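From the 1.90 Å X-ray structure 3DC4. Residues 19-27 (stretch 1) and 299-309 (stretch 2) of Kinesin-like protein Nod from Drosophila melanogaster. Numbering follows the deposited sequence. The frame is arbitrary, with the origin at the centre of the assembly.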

# COMPACT_ATOMS: atom_id res chain seq x y z
N ALA A 19 2.03 6.85 -20.70
CA ALA A 19 0.54 6.86 -20.67
C ALA A 19 0.02 7.04 -19.25
O ALA A 19 0.75 7.50 -18.37
CB ALA A 19 0.00 5.55 -21.25
N LYS A 20 -1.23 6.67 -19.03
CA LYS A 20 -1.85 6.80 -17.72
C LYS A 20 -1.91 5.45 -17.00
O LYS A 20 -1.72 4.40 -17.61
CB LYS A 20 -3.28 7.35 -17.86
CG LYS A 20 -3.52 8.25 -19.07
CD LYS A 20 -2.66 9.50 -19.05
CE LYS A 20 -3.08 10.45 -20.17
NZ LYS A 20 -4.52 10.83 -20.03
N LEU A 21 -2.19 5.49 -15.70
CA LEU A 21 -2.30 4.28 -14.90
C LEU A 21 -3.62 3.62 -15.26
O LEU A 21 -4.53 4.28 -15.77
CB LEU A 21 -2.29 4.64 -13.41
CG LEU A 21 -1.00 5.26 -12.87
CD1 LEU A 21 -1.31 6.15 -11.68
CD2 LEU A 21 -0.03 4.15 -12.48
N SER A 22 -3.75 2.32 -15.01
CA SER A 22 -4.99 1.62 -15.33
C SER A 22 -6.11 2.03 -14.38
O SER A 22 -7.28 2.10 -14.77
CB SER A 22 -4.80 0.10 -15.28
OG SER A 22 -4.06 -0.36 -16.40
N ALA A 23 -5.75 2.32 -13.13
CA ALA A 23 -6.74 2.72 -12.14
C ALA A 23 -6.10 3.23 -10.87
O ALA A 23 -5.15 2.63 -10.36
CB ALA A 23 -7.67 1.54 -11.83
N VAL A 24 -6.60 4.35 -10.37
CA VAL A 24 -6.12 4.93 -9.12
C VAL A 24 -7.35 4.96 -8.22
O VAL A 24 -8.31 5.67 -8.50
CB VAL A 24 -5.58 6.36 -9.32
CG1 VAL A 24 -5.14 6.93 -7.98
CG2 VAL A 24 -4.39 6.34 -10.29
N ARG A 25 -7.33 4.16 -7.16
CA ARG A 25 -8.46 4.06 -6.24
C ARG A 25 -8.13 4.58 -4.84
O ARG A 25 -6.99 4.48 -4.37
CB ARG A 25 -8.91 2.60 -6.14
CG ARG A 25 -9.23 1.91 -7.47
CD ARG A 25 -10.38 2.56 -8.21
NE ARG A 25 -11.25 1.56 -8.84
CZ ARG A 25 -12.16 0.85 -8.18
NH1 ARG A 25 -12.31 1.03 -6.87
NH2 ARG A 25 -12.90 -0.05 -8.81
N ILE A 26 -9.14 5.14 -4.18
CA ILE A 26 -8.95 5.66 -2.83
C ILE A 26 -10.02 5.12 -1.89
O ILE A 26 -11.22 5.19 -2.16
CB ILE A 26 -8.99 7.20 -2.83
CG1 ILE A 26 -7.80 7.74 -3.63
CG2 ILE A 26 -8.94 7.73 -1.39
CD1 ILE A 26 -7.75 9.23 -3.78
N ALA A 27 -9.56 4.57 -0.77
CA ALA A 27 -10.45 4.02 0.23
C ALA A 27 -10.11 4.62 1.59
O ALA A 27 -8.97 5.02 1.83
CB ALA A 27 -10.28 2.51 0.28
N SER A 299 6.77 0.72 -10.51
CA SER A 299 5.36 0.39 -10.31
C SER A 299 4.44 1.57 -10.61
O SER A 299 3.23 1.39 -10.77
CB SER A 299 5.14 -0.11 -8.89
OG SER A 299 5.84 -1.33 -8.69
N LEU A 300 5.01 2.76 -10.70
CA LEU A 300 4.25 3.97 -10.99
C LEU A 300 4.37 4.28 -12.48
O LEU A 300 4.85 5.35 -12.87
CB LEU A 300 4.78 5.14 -10.16
CG LEU A 300 4.56 5.01 -8.65
CD1 LEU A 300 5.21 6.17 -7.92
CD2 LEU A 300 3.06 4.97 -8.37
N THR A 301 3.92 3.34 -13.30
CA THR A 301 3.99 3.48 -14.75
C THR A 301 2.64 3.24 -15.40
O THR A 301 1.65 2.91 -14.73
CB THR A 301 5.01 2.50 -15.33
OG1 THR A 301 4.74 1.18 -14.81
CG2 THR A 301 6.42 2.91 -14.94
N ALA A 302 2.60 3.40 -16.72
CA ALA A 302 1.37 3.20 -17.47
C ALA A 302 0.74 1.84 -17.21
O ALA A 302 1.45 0.84 -17.06
CB ALA A 302 1.63 3.37 -18.97
N GLN A 303 -0.58 1.82 -17.18
CA GLN A 303 -1.34 0.60 -16.95
C GLN A 303 -0.78 -0.12 -15.73
O GLN A 303 -0.74 -1.35 -15.69
CB GLN A 303 -0.96 -0.46 -17.99
CG GLN A 303 -1.32 -0.07 -19.42
CD GLN A 303 -1.24 -1.23 -20.38
OE1 GLN A 303 -0.17 -1.79 -20.62
NE2 GLN A 303 -2.38 -1.61 -20.95
N SER A 304 -0.39 0.63 -14.71
CA SER A 304 -0.18 0.13 -13.36
C SER A 304 -1.37 0.52 -12.50
O SER A 304 -2.16 1.39 -12.88
CB SER A 304 1.12 0.67 -12.77
OG SER A 304 2.23 0.13 -13.46
N TYR A 305 -1.50 -0.12 -11.34
CA TYR A 305 -2.60 0.14 -10.42
C TYR A 305 -2.14 0.74 -9.11
O TYR A 305 -1.17 0.28 -8.51
CB TYR A 305 -3.38 -1.14 -10.13
CG TYR A 305 -4.11 -1.68 -11.33
CD1 TYR A 305 -3.44 -2.37 -12.34
CD2 TYR A 305 -5.48 -1.48 -11.46
CE1 TYR A 305 -4.12 -2.83 -13.46
CE2 TYR A 305 -6.17 -1.94 -12.56
CZ TYR A 305 -5.49 -2.61 -13.56
OH TYR A 305 -6.19 -3.05 -14.66
N LEU A 306 -2.84 1.77 -8.65
CA LEU A 306 -2.51 2.43 -7.40
C LEU A 306 -3.75 2.56 -6.53
O LEU A 306 -4.76 3.13 -6.94
CB LEU A 306 -1.91 3.82 -7.68
CG LEU A 306 -1.58 4.74 -6.50
CD1 LEU A 306 -0.62 4.05 -5.56
CD2 LEU A 306 -0.98 6.04 -7.02
N THR A 307 -3.67 2.02 -5.31
CA THR A 307 -4.79 2.08 -4.38
C THR A 307 -4.35 2.65 -3.03
O THR A 307 -3.43 2.14 -2.40
CB THR A 307 -5.42 0.69 -4.17
OG1 THR A 307 -6.00 0.24 -5.40
CG2 THR A 307 -6.52 0.76 -3.10
N PHE A 308 -5.03 3.72 -2.62
CA PHE A 308 -4.76 4.40 -1.35
C PHE A 308 -5.72 3.92 -0.28
O PHE A 308 -6.91 3.75 -0.54
CB PHE A 308 -4.98 5.91 -1.49
CG PHE A 308 -3.92 6.62 -2.27
CD1 PHE A 308 -2.78 7.08 -1.63
CD2 PHE A 308 -4.09 6.87 -3.62
CE1 PHE A 308 -1.82 7.80 -2.33
CE2 PHE A 308 -3.14 7.59 -4.34
CZ PHE A 308 -2.00 8.06 -3.68
N LEU A 309 -5.20 3.72 0.93
CA LEU A 309 -6.05 3.33 2.05
C LEU A 309 -5.78 4.35 3.14
O LEU A 309 -4.73 4.31 3.80
CB LEU A 309 -5.73 1.93 2.56
CG LEU A 309 -6.55 1.48 3.78
CD1 LEU A 309 -8.05 1.48 3.44
CD2 LEU A 309 -6.13 0.06 4.20
O HOH W 1 -5.77 -2.84 -17.51
O HOH W 2 -6.20 0.47 -8.16

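Residues 23-27 and 305-309 form two neighbouring parallel strands. Their axes diverge by 10° and approach to 4.5 Å. The register pairs Ala-23 with Tyr-305, and each following residue with the next, up to Ala-27 with Leu-309. The hydrogen bonds follow the parallel pattern, in which alternate residues of one strand bond to both flanks of a partner. Leu-306 N donates to Ala-23 O (3.0 Å), and Arg-25 N donates to Leu-306 O (2.8 Å). Phe-308 N then donates to Arg-25 O (2.7 Å), and Ala-27 N to Phe-308 O (2.8 Å). CA-H...O contacts fill the gaps; the shortest joins Val-24 CA to Leu-306 O (3.1 Å).

The pairing begins before the strands do. Gln-303 N donates to Lys-20 O (2.9 Å), and Ser-22 N donates to Ser-304 O (2.8 Å). In the loop of the second stretch, the hydroxyls Thr-301 OG1 and Ser-304 OG are hydrogen-bonded at 3.0 Å.

The side chains alternate between the sheet faces. Val-24, Ile-26, Leu-306 and Phe-308 share one face, and all four are buried. Ile-26 CG1 packs 3.8 Å from Phe-308 CD2. Val-24 CG1 lies at the edge of the same ring, 4.2 Å from Phe-308 CE2.

Ala-23 and Tyr-305 lie on the other face, where Ala-23 CB is 3.7 Å from Tyr-305 CD2. Ser-22 CB sits over one face of the tyrosine ring, 3.6 Å from its centroid, in a CH-pi contact. Water 1 bridges the same two residues, 3.2 Å from Ser-22 OG and 2.9 Å from Tyr-305 OH. Water 2 donates to Ala-23 O (3.3 Å) and also hydrogen-bonds Thr-307 OG1 (2.8 Å). It thus links the two strands through a backbone carbonyl and a side-chain hydroxyl.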